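SPCU (Pseudomonas aeruginosa, PDB 4AKX) probably serves as the type III secretion chaperone of the phospholipase toxin ExoU, with which it forms a complex before the toxin is exported. Local coordinates at residues I2-Q8 with V97-N101; D18-R22 with V32-L36; P25-L31 with H104-R108. All blocks are in the same frame, centred on the assembly; numbering follows the deposited sequence.

Contact 1. Residues I2-Q8 with V97-N101; sequences IDTWLAQ and VDALN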
loop_
_atom_site.group_PDB
_atom_site.type_symbol
_atom_site.label_atom_id
_atom_site.label_comp_id
_atom_site.label_asym_id
_atom_site.label_seq_id
_atom_site.Cartn_x
_atom_site.Cartn_y
_atom_site.Cartn_z
ATOM N N ILE A 2 27.778 -13.099 -0.404
ATOM C CA ILE A 2 27.390 -12.067 -1.378
ATOM C C ILE A 2 28.422 -11.954 -2.522
ATOM O O ILE A 2 28.070 -11.834 -3.701
ATOM C CB ILE A 2 27.193 -10.685 -0.696
ATOM C CG1 ILE A 2 26.681 -9.651 -1.690
ATOM C CG2 ILE A 2 28.472 -10.198 -0.024
ATOM C CD1 ILE A 2 25.217 -9.843 -2.027
ATOM N N ASP A 3 29.696 -12.008 -2.149
ATOM C CA ASP A 3 30.806 -11.929 -3.072
ATOM C C ASP A 3 30.824 -13.091 -4.067
ATOM O O ASP A 3 31.195 -12.931 -5.218
ATOM C CB ASP A 3 32.099 -11.893 -2.262
ATOM C CG ASP A 3 33.303 -11.503 -3.086
ATOM O OD1 ASP A 3 33.228 -10.572 -3.934
ATOM O OD2 ASP A 3 34.355 -12.120 -2.843
ATOM N N THR A 4 30.409 -14.264 -3.633
ATOM C CA THR A 4 30.218 -15.350 -4.584
ATOM C C THR A 4 28.909 -15.268 -5.380
ATOM O O THR A 4 28.787 -15.889 -6.428
ATOM C CB THR A 4 30.311 -16.731 -3.937
ATOM O OG1 THR A 4 29.836 -17.702 -4.870
ATOM C CG2 THR A 4 29.469 -16.795 -2.694
ATOM N N TRP A 5 27.923 -14.540 -4.871
ATOM C CA TRP A 5 26.759 -14.206 -5.667
ATOM C C TRP A 5 27.124 -13.269 -6.785
ATOM O O TRP A 5 26.793 -13.501 -7.944
ATOM C CB TRP A 5 25.703 -13.573 -4.793
ATOM C CG TRP A 5 24.457 -13.192 -5.553
ATOM C CD1 TRP A 5 23.504 -14.042 -6.111
ATOM C CD2 TRP A 5 23.982 -11.844 -5.849
ATOM N NE1 TRP A 5 22.515 -13.323 -6.727
ATOM C CE2 TRP A 5 22.740 -12.000 -6.598
ATOM C CE3 TRP A 5 24.444 -10.566 -5.567
ATOM C CZ2 TRP A 5 22.017 -10.918 -7.043
ATOM C CZ3 TRP A 5 23.715 -9.476 -6.035
ATOM C CH2 TRP A 5 22.531 -9.647 -6.758
ATOM N N LEU A 6 27.807 -12.191 -6.438
ATOM C CA LEU A 6 28.456 -11.345 -7.432
ATOM C C LEU A 6 29.305 -12.146 -8.429
ATOM O O LEU A 6 29.129 -12.029 -9.640
ATOM C CB LEU A 6 29.335 -10.313 -6.736
ATOM C CG LEU A 6 28.618 -9.117 -6.126
ATOM C CD1 LEU A 6 29.622 -8.243 -5.402
ATOM C CD2 LEU A 6 27.897 -8.295 -7.177
ATOM N N ALA A 7 30.222 -12.958 -7.902
ATOM C CA ALA A 7 31.247 -13.608 -8.704
ATOM C C ALA A 7 30.720 -14.138 -10.044
ATOM O O ALA A 7 31.424 -14.094 -11.047
ATOM C CB ALA A 7 31.903 -14.715 -7.908
ATOM N N GLN A 8 29.474 -14.589 -10.069
ATOM C CA GLN A 8 28.918 -15.220 -11.265
ATOM C C GLN A 8 28.701 -14.274 -12.459
ATOM O O GLN A 8 28.208 -14.693 -13.508
ATOM C CB GLN A 8 27.617 -15.985 -10.934
ATOM C CG GLN A 8 26.454 -15.117 -10.474
ATOM C CD GLN A 8 25.319 -15.919 -9.852
ATOM O OE1 GLN A 8 25.347 -17.151 -9.799
ATOM N NE2 GLN A 8 24.309 -15.212 -9.378
ATOM N N VAL A 97 23.887 -18.012 -2.449
ATOM C CA VAL A 97 23.757 -17.737 -3.891
ATOM C C VAL A 97 22.367 -18.051 -4.464
ATOM O O VAL A 97 21.701 -17.162 -5.002
ATOM C CB VAL A 97 24.862 -18.428 -4.733
ATOM C CG1 VAL A 97 24.585 -18.274 -6.229
ATOM C CG2 VAL A 97 26.232 -17.866 -4.380
ATOM N N ASP A 98 21.930 -19.303 -4.346
ATOM C CA ASP A 98 20.619 -19.701 -4.872
ATOM C C ASP A 98 19.532 -18.794 -4.285
ATOM O O ASP A 98 18.713 -18.223 -5.010
ATOM C CB ASP A 98 20.326 -21.181 -4.578
ATOM C CG ASP A 98 21.424 -22.141 -5.129
ATOM O OD1 ASP A 98 22.497 -21.659 -5.595
ATOM O OD2 ASP A 98 21.209 -23.386 -5.086
ATOM N N ALA A 99 19.581 -18.595 -2.977
ATOM C CA ALA A 99 18.598 -17.759 -2.321
ATOM C C ALA A 99 18.598 -16.318 -2.799
ATOM O O ALA A 99 17.522 -15.761 -3.035
ATOM C CB ALA A 99 18.755 -17.826 -0.817
ATOM N N LEU A 100 19.777 -15.701 -2.917
ATOM C CA LEU A 100 19.870 -14.320 -3.476
ATOM C C LEU A 100 19.354 -14.257 -4.898
ATOM O O LEU A 100 18.620 -13.350 -5.255
ATOM C CB LEU A 100 21.292 -13.759 -3.428
ATOM C CG LEU A 100 21.933 -13.721 -2.046
ATOM C CD1 LEU A 100 23.393 -13.327 -2.139
ATOM C CD2 LEU A 100 21.179 -12.762 -1.151
ATOM N N ASN A 101 19.702 -15.255 -5.698
ATOM C CA ASN A 101 19.132 -15.369 -7.019
ATOM C C ASN A 101 17.617 -15.370 -7.054
ATOM O O ASN A 101 17.026 -14.776 -7.960
ATOM C CB ASN A 101 19.697 -16.565 -7.734
ATOM C CG ASN A 101 21.014 -16.265 -8.319
ATOM O OD1 ASN A 101 21.288 -15.118 -8.652
ATOM N ND2 ASN A 101 21.876 -17.248 -8.381
#
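In the alpha/beta fold of a class I type III secretion chaperone, helices lie against an antiparallel sheet, and here the short N-terminal helix 2-7 meets the first turn of the long C-terminal helix 97-118. The two segment axes come within 9.5 Å and cross at -67°, so the meeting is local and rests on a few well-placed side chains. The principal one is Trp-5, whose chi1 of 180° (t) extends the indole across the gap, while a chi2 of 70° turns its flat side to the other helix. Leu-100 answers with its beta carbon: CB sits 3.6 Å from the centroid of the five-membered ring and 16° off the normal, a CH-pi contact over the face. Leu-100 itself is in the common mt conformation, which carries CD1 toward Ile-2, whose CD1 lies 3.9 Å away. Although the CA-to-CB bond of Ile-2 points away, its t, p side chain bends back to make this touch. Val-97, with chi1 t, brings CG2 to 3.6 Å from OG1 of Thr-4 and 3.8 Å from N of Trp-5. Beneath these helices Phe-42 of strand 39-48 receives Ile-2, Trp-5 and Leu-100, while Trp-9 stands edge-to-face to Trp-5. The polar part centres on Asn-101, whose CA-to-CB bond points sideways but whose m rotamer brings the amide to Trp-5 and Gln-8. Its OD1 takes two donors at once: Gln-8 NE2 in a weak hydrogen bond of 3.1 Å, and Trp-5 NE1 at 2.9 Å, with OD1 at the ring edge near the indole plane.

Contact 2. Residues D18-R22 with V32-L36; sequences DATLR and VMERL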
loop_
_atom_site.group_PDB
_atom_site.type_symbol
_atom_site.label_atom_id
_atom_site.label_comp_id
_atom_site.label_asym_id
_atom_site.label_seq_id
_atom_site.Cartn_x
_atom_site.Cartn_y
_atom_site.Cartn_z
ATOM N N ASP A 18 31.610 1.337 0.381
ATOM C CA ASP A 18 30.748 2.136 1.248
ATOM C C ASP A 18 29.260 1.750 1.099
ATOM O O ASP A 18 28.927 0.560 0.997
ATOM C CB ASP A 18 30.975 3.631 0.989
ATOM C CG ASP A 18 32.371 4.086 1.419
ATOM O OD1 ASP A 18 33.076 3.299 2.097
ATOM O OD2 ASP A 18 32.768 5.229 1.079
ATOM N N ALA A 19 28.378 2.751 1.068
ATOM C CA ALA A 19 26.960 2.535 1.375
ATOM C C ALA A 19 26.156 1.722 0.334
ATOM O O ALA A 19 25.543 0.667 0.668
ATOM C CB ALA A 19 26.275 3.866 1.665
ATOM N N THR A 20 26.157 2.228 -0.918
ATOM C CA THR A 20 25.172 1.811 -1.902
ATOM C C THR A 20 25.864 1.304 -3.149
ATOM O O THR A 20 26.573 2.045 -3.784
ATOM C CB THR A 20 24.312 3.019 -2.317
ATOM O OG1 THR A 20 23.649 3.558 -1.170
ATOM C CG2 THR A 20 23.280 2.619 -3.333
ATOM N N LEU A 21 25.649 0.046 -3.513
ATOM C CA LEU A 21 26.026 -0.417 -4.846
ATOM C C LEU A 21 24.805 -0.550 -5.739
ATOM O O LEU A 21 23.669 -0.723 -5.267
ATOM C CB LEU A 21 26.784 -1.732 -4.800
ATOM C CG LEU A 21 28.001 -1.759 -3.878
ATOM C CD1 LEU A 21 28.630 -3.148 -3.844
ATOM C CD2 LEU A 21 29.031 -0.699 -4.267
ATOM N N ARG A 22 25.035 -0.438 -7.033
ATOM C CA ARG A 22 23.955 -0.432 -7.973
ATOM C C ARG A 22 24.329 -1.330 -9.108
ATOM O O ARG A 22 25.371 -1.150 -9.733
ATOM C CB ARG A 22 23.750 0.963 -8.505
ATOM C CG ARG A 22 22.951 1.870 -7.605
ATOM C CD ARG A 22 22.326 2.991 -8.412
ATOM N NE ARG A 22 21.196 3.571 -7.718
ATOM C CZ ARG A 22 21.320 4.569 -6.854
ATOM N NH1 ARG A 22 22.527 5.084 -6.613
ATOM N NH2 ARG A 22 20.248 5.039 -6.218
ATOM N N VAL A 32 19.394 -1.721 -6.550
ATOM C CA VAL A 32 20.107 -0.948 -5.571
ATOM C C VAL A 32 20.307 -1.831 -4.355
ATOM O O VAL A 32 19.340 -2.383 -3.810
ATOM C CB VAL A 32 19.263 0.254 -5.102
ATOM C CG1 VAL A 32 20.072 1.119 -4.155
ATOM C CG2 VAL A 32 18.770 1.082 -6.271
HETATM N N MSE A 33 21.538 -1.941 -3.889
HETATM C CA MSE A 33 21.765 -2.673 -2.665
HETATM C C MSE A 33 22.513 -1.832 -1.717
HETATM O O MSE A 33 23.699 -1.577 -1.923
HETATM C CB MSE A 33 22.616 -3.886 -2.885
HETATM C CG MSE A 33 22.790 -4.251 -4.342
HETATM SE SE MSE A 33 24.305 -5.510 -4.327
HETATM C CE MSE A 33 25.635 -4.366 -5.208
ATOM N N GLU A 34 21.834 -1.405 -0.649
ATOM C CA GLU A 34 22.499 -0.776 0.491
ATOM C C GLU A 34 23.178 -1.842 1.327
ATOM O O GLU A 34 23.030 -3.013 1.063
ATOM C CB GLU A 34 21.518 0.018 1.354
ATOM C CG GLU A 34 22.213 1.148 2.121
ATOM C CD GLU A 34 21.686 1.357 3.543
ATOM O OE1 GLU A 34 20.461 1.189 3.760
ATOM O OE2 GLU A 34 22.493 1.722 4.439
ATOM N N ARG A 35 23.935 -1.438 2.326
ATOM C CA ARG A 35 24.506 -2.402 3.241
ATOM C C ARG A 35 24.133 -2.078 4.683
ATOM O O ARG A 35 24.060 -0.909 5.070
ATOM C CB ARG A 35 26.017 -2.493 3.044
ATOM C CG ARG A 35 26.774 -3.197 4.161
ATOM C CD ARG A 35 26.441 -4.681 4.283
ATOM N NE ARG A 35 27.424 -5.385 5.115
ATOM C CZ ARG A 35 27.469 -6.706 5.296
ATOM N NH1 ARG A 35 26.573 -7.499 4.726
ATOM N NH2 ARG A 35 28.414 -7.240 6.053
ATOM N N LEU A 36 23.887 -3.127 5.465
ATOM C CA LEU A 36 23.267 -3.001 6.786
ATOM C C LEU A 36 24.177 -3.434 7.911
ATOM O O LEU A 36 25.405 -3.370 7.792
ATOM C CB LEU A 36 21.962 -3.803 6.854
ATOM C CG LEU A 36 20.820 -3.187 6.063
ATOM C CD1 LEU A 36 19.541 -3.987 6.236
ATOM C CD2 LEU A 36 20.636 -1.724 6.461
#
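An aliphatic side chain laid over a charged one is the most unusual feature here: Val-32 CG1 lies over one face of the Arg-22 guanidinium, whose NE is 3.8 Å from Val-32 CG2. The backbone beside them is regular. Leu-21 and Met-33 form a hydrogen-bonded pair, in which Leu-21 N donates to Met-33 O at 3.0 Å, and Met-33 N returns the bond to Leu-21 O at 2.8 Å with a nearly straight N-H...O angle of 178°. Leu-21 O also receives a CA-H...O contact from Val-32 CA at 3.6 Å, and Ala-19 O a similar one from Glu-34 CA at 3.4 Å. Arg-22 and Val-32 follow as a non-hydrogen-bonded pair with CA atoms 4.6 Å apart. The strands thus form the two arms of a beta hairpin, 20-25 and 31-35, at one edge of the chaperone's antiparallel sheet, and their short axes run at 159°. Each arm divides its residues between the two faces. Leu-21 and Met-33, a selenomethionine in this model, are buried on the face where both touch Trp-40 of strand 39-48. On the other face Thr-20 CG2 meets Val-32 CG1 at 3.6 Å. Arg-35 leads its charged end away from the hairpin to a salt bridge with Asp-92. Strand 20-25 is outermost within its own chain, and Arg-22 makes backbone hydrogen bonds with the ExoU chain; Glu-34 packs on Phe-68 of the second copy of the chaperone.

Contact 3. Residues P25-L31 with H104-R108; sequences PAEGPEL and HDRLR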
loop_
_atom_site.group_PDB
_atom_site.type_symbol
_atom_site.label_atom_id
_atom_site.label_comp_id
_atom_site.label_asym_id
_atom_site.label_seq_id
_atom_site.Cartn_x
_atom_site.Cartn_y
_atom_site.Cartn_z
ATOM N N PRO A 25 21.481 -4.917 -14.816
ATOM C CA PRO A 25 21.502 -6.103 -15.661
ATOM C C PRO A 25 21.185 -5.721 -17.078
ATOM O O PRO A 25 20.718 -4.609 -17.320
ATOM C CB PRO A 25 20.352 -6.949 -15.109
ATOM C CG PRO A 25 20.143 -6.450 -13.737
ATOM C CD PRO A 25 20.378 -4.973 -13.853
ATOM N N ALA A 26 21.395 -6.650 -18.008
ATOM C CA ALA A 26 21.266 -6.358 -19.433
ATOM C C ALA A 26 19.825 -6.103 -19.858
ATOM O O ALA A 26 19.574 -5.309 -20.765
ATOM C CB ALA A 26 21.875 -7.477 -20.255
ATOM N N GLU A 27 18.890 -6.808 -19.225
ATOM C CA GLU A 27 17.463 -6.492 -19.338
ATOM C C GLU A 27 16.975 -6.124 -17.968
ATOM O O GLU A 27 17.376 -6.745 -16.981
ATOM C CB GLU A 27 16.676 -7.729 -19.775
ATOM C CG GLU A 27 17.405 -8.625 -20.753
ATOM C CD GLU A 27 16.930 -8.413 -22.169
ATOM O OE1 GLU A 27 15.882 -7.743 -22.339
ATOM O OE2 GLU A 27 17.600 -8.918 -23.108
ATOM N N GLY A 28 16.067 -5.160 -17.899
ATOM C CA GLY A 28 15.206 -5.004 -16.710
ATOM C C GLY A 28 15.751 -4.026 -15.681
ATOM O O GLY A 28 16.770 -3.374 -15.914
ATOM N N PRO A 29 15.091 -3.941 -14.516
ATOM C CA PRO A 29 15.372 -2.905 -13.518
ATOM C C PRO A 29 16.795 -2.912 -12.949
ATOM O O PRO A 29 17.395 -3.980 -12.752
ATOM C CB PRO A 29 14.387 -3.237 -12.394
ATOM C CG PRO A 29 14.183 -4.697 -12.519
ATOM C CD PRO A 29 14.107 -4.915 -14.004
ATOM N N GLU A 30 17.299 -1.710 -12.666
ATOM C CA GLU A 30 18.487 -1.541 -11.855
ATOM C C GLU A 30 18.236 -2.083 -10.446
ATOM O O GLU A 30 17.143 -1.940 -9.929
ATOM C CB GLU A 30 18.811 -0.082 -11.792
ATOM C CG GLU A 30 19.797 0.318 -10.720
ATOM C CD GLU A 30 20.447 1.656 -11.046
ATOM O OE1 GLU A 30 19.719 2.613 -11.369
ATOM O OE2 GLU A 30 21.691 1.743 -11.037
ATOM N N LEU A 31 19.236 -2.714 -9.839
ATOM C CA LEU A 31 19.118 -3.203 -8.472
ATOM C C LEU A 31 20.012 -2.413 -7.496
ATOM O O LEU A 31 21.221 -2.405 -7.628
ATOM C CB LEU A 31 19.470 -4.681 -8.422
ATOM C CG LEU A 31 19.454 -5.443 -7.093
ATOM C CD1 LEU A 31 18.091 -5.344 -6.443
ATOM C CD2 LEU A 31 19.802 -6.896 -7.319
ATOM N N HIS A 104 16.287 -11.739 -6.195
ATOM C CA HIS A 104 16.435 -10.911 -7.360
ATOM C C HIS A 104 15.299 -11.136 -8.324
ATOM O O HIS A 104 14.648 -10.168 -8.755
ATOM C CB HIS A 104 17.767 -11.165 -8.018
ATOM C CG HIS A 104 18.165 -10.104 -8.993
ATOM N ND1 HIS A 104 19.387 -10.061 -9.548
ATOM C CD2 HIS A 104 17.453 -9.021 -9.518
ATOM C CE1 HIS A 104 19.463 -9.000 -10.383
ATOM N NE2 HIS A 104 18.282 -8.361 -10.357
ATOM N N ASP A 105 15.010 -12.408 -8.641
ATOM C CA ASP A 105 13.960 -12.731 -9.623
ATOM C C ASP A 105 12.566 -12.293 -9.213
ATOM O O ASP A 105 11.724 -11.962 -10.063
ATOM C CB ASP A 105 13.936 -14.218 -9.940
ATOM C CG ASP A 105 14.741 -14.554 -11.176
ATOM O OD1 ASP A 105 15.416 -13.643 -11.724
ATOM O OD2 ASP A 105 14.711 -15.733 -11.592
ATOM N N ARG A 106 12.312 -12.335 -7.912
ATOM C CA ARG A 106 11.013 -11.989 -7.403
ATOM C C ARG A 106 10.852 -10.499 -7.497
ATOM O O ARG A 106 9.778 -10.012 -7.862
ATOM C CB ARG A 106 10.850 -12.478 -5.976
ATOM C CG ARG A 106 10.449 -13.944 -5.905
ATOM C CD ARG A 106 11.082 -14.629 -4.719
ATOM N NE ARG A 106 10.607 -16.005 -4.574
ATOM C CZ ARG A 106 10.855 -16.770 -3.511
ATOM N NH1 ARG A 106 11.571 -16.294 -2.493
ATOM N NH2 ARG A 106 10.376 -18.005 -3.454
ATOM N N LEU A 107 11.947 -9.771 -7.257
ATOM C CA LEU A 107 11.951 -8.341 -7.484
ATOM C C LEU A 107 11.664 -7.999 -8.961
ATOM O O LEU A 107 10.815 -7.169 -9.243
ATOM C CB LEU A 107 13.250 -7.691 -6.993
ATOM C CG LEU A 107 13.652 -7.793 -5.516
ATOM C CD1 LEU A 107 15.070 -7.296 -5.293
ATOM C CD2 LEU A 107 12.708 -7.036 -4.602
ATOM N N ARG A 108 12.325 -8.666 -9.904
ATOM C CA ARG A 108 12.083 -8.363 -11.330
ATOM C C ARG A 108 10.646 -8.737 -11.752
ATOM O O ARG A 108 9.997 -8.020 -12.517
ATOM C CB ARG A 108 13.142 -9.016 -12.233
ATOM C CG ARG A 108 14.585 -8.812 -11.748
ATOM C CD ARG A 108 15.611 -9.790 -12.349
ATOM N NE ARG A 108 15.541 -9.921 -13.817
ATOM C CZ ARG A 108 16.189 -9.136 -14.673
ATOM N NH1 ARG A 108 16.972 -8.153 -14.227
ATOM N NH2 ARG A 108 16.043 -9.316 -15.980
HETATM O O HOH W 1 17.151 -6.590 -12.104
#
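Arg-108 reaches from its helix to a single backbone carbonyl: NH1 and NH2 each donate to Glu-27 O at 3.1 Å, so the oxygen lies near the guanidinium plane between the two nitrogens. NH1 has a second task, donating to a water 2.6 Å away. That water in turn gives a hydrogen bond to Pro-29 O at 2.7 Å and is hydrogen-bonded at the same distance to His-104 NE2, so one solvent molecule joins two side chains a helical turn apart to the backbone of the loop. The charged group is thus spent on Glu-27 O directly and on Pro-29 O through the water. Both oxygens belong to the turn of the hairpin formed by strands 20-25 and 31-35, held against the middle of helix 97-118, which packs on the sheet of the chaperone fold. Gly-28, at phi/psi of 94/-173°, bends the loop where a beta carbon would be jammed against Glu-27 O and would clash with Pro-29 CD. Around the polar centre, Pro-25 CG sits 3.6 Å from Arg-108 NH1, and Pro-29 CG approaches Arg-108 CG at 4.2 Å. Farther in, Leu-31 CD2 rests over the imidazole of His-104, 3.6 Å from the ring centroid, and Leu-31 CD1 meets Leu-107 CD1 at 3.8 Å; both leucines also touch Phe-42. On the ExoU side, Pro-25 pairs with a strand of the toxin chain, which carries the sheet across the interface.

How the contacts relate
Helix 97-118 is shared by contacts 1 and 3: its first turn receives helix 2-7 and its middle the hairpin loop. The two sites adjoin, with Trp-5 CZ2 packing 3.7 Å from His-104 ND1. Each combines a leucine laid over an aromatic face with polar bonds, but contact 1 uses amide and indole groups directly, whereas contact 3 enlists arginine and water to bind backbone oxygens. Contact 2, within the hairpin whose turn contact 3 holds, relies on main-chain bonds instead. All three are partly buried. Contact 3 lies nearest the chain's centre, about 8 Å between centres, against 15 Å for contact 1; contacts 2 and 3 border ExoU.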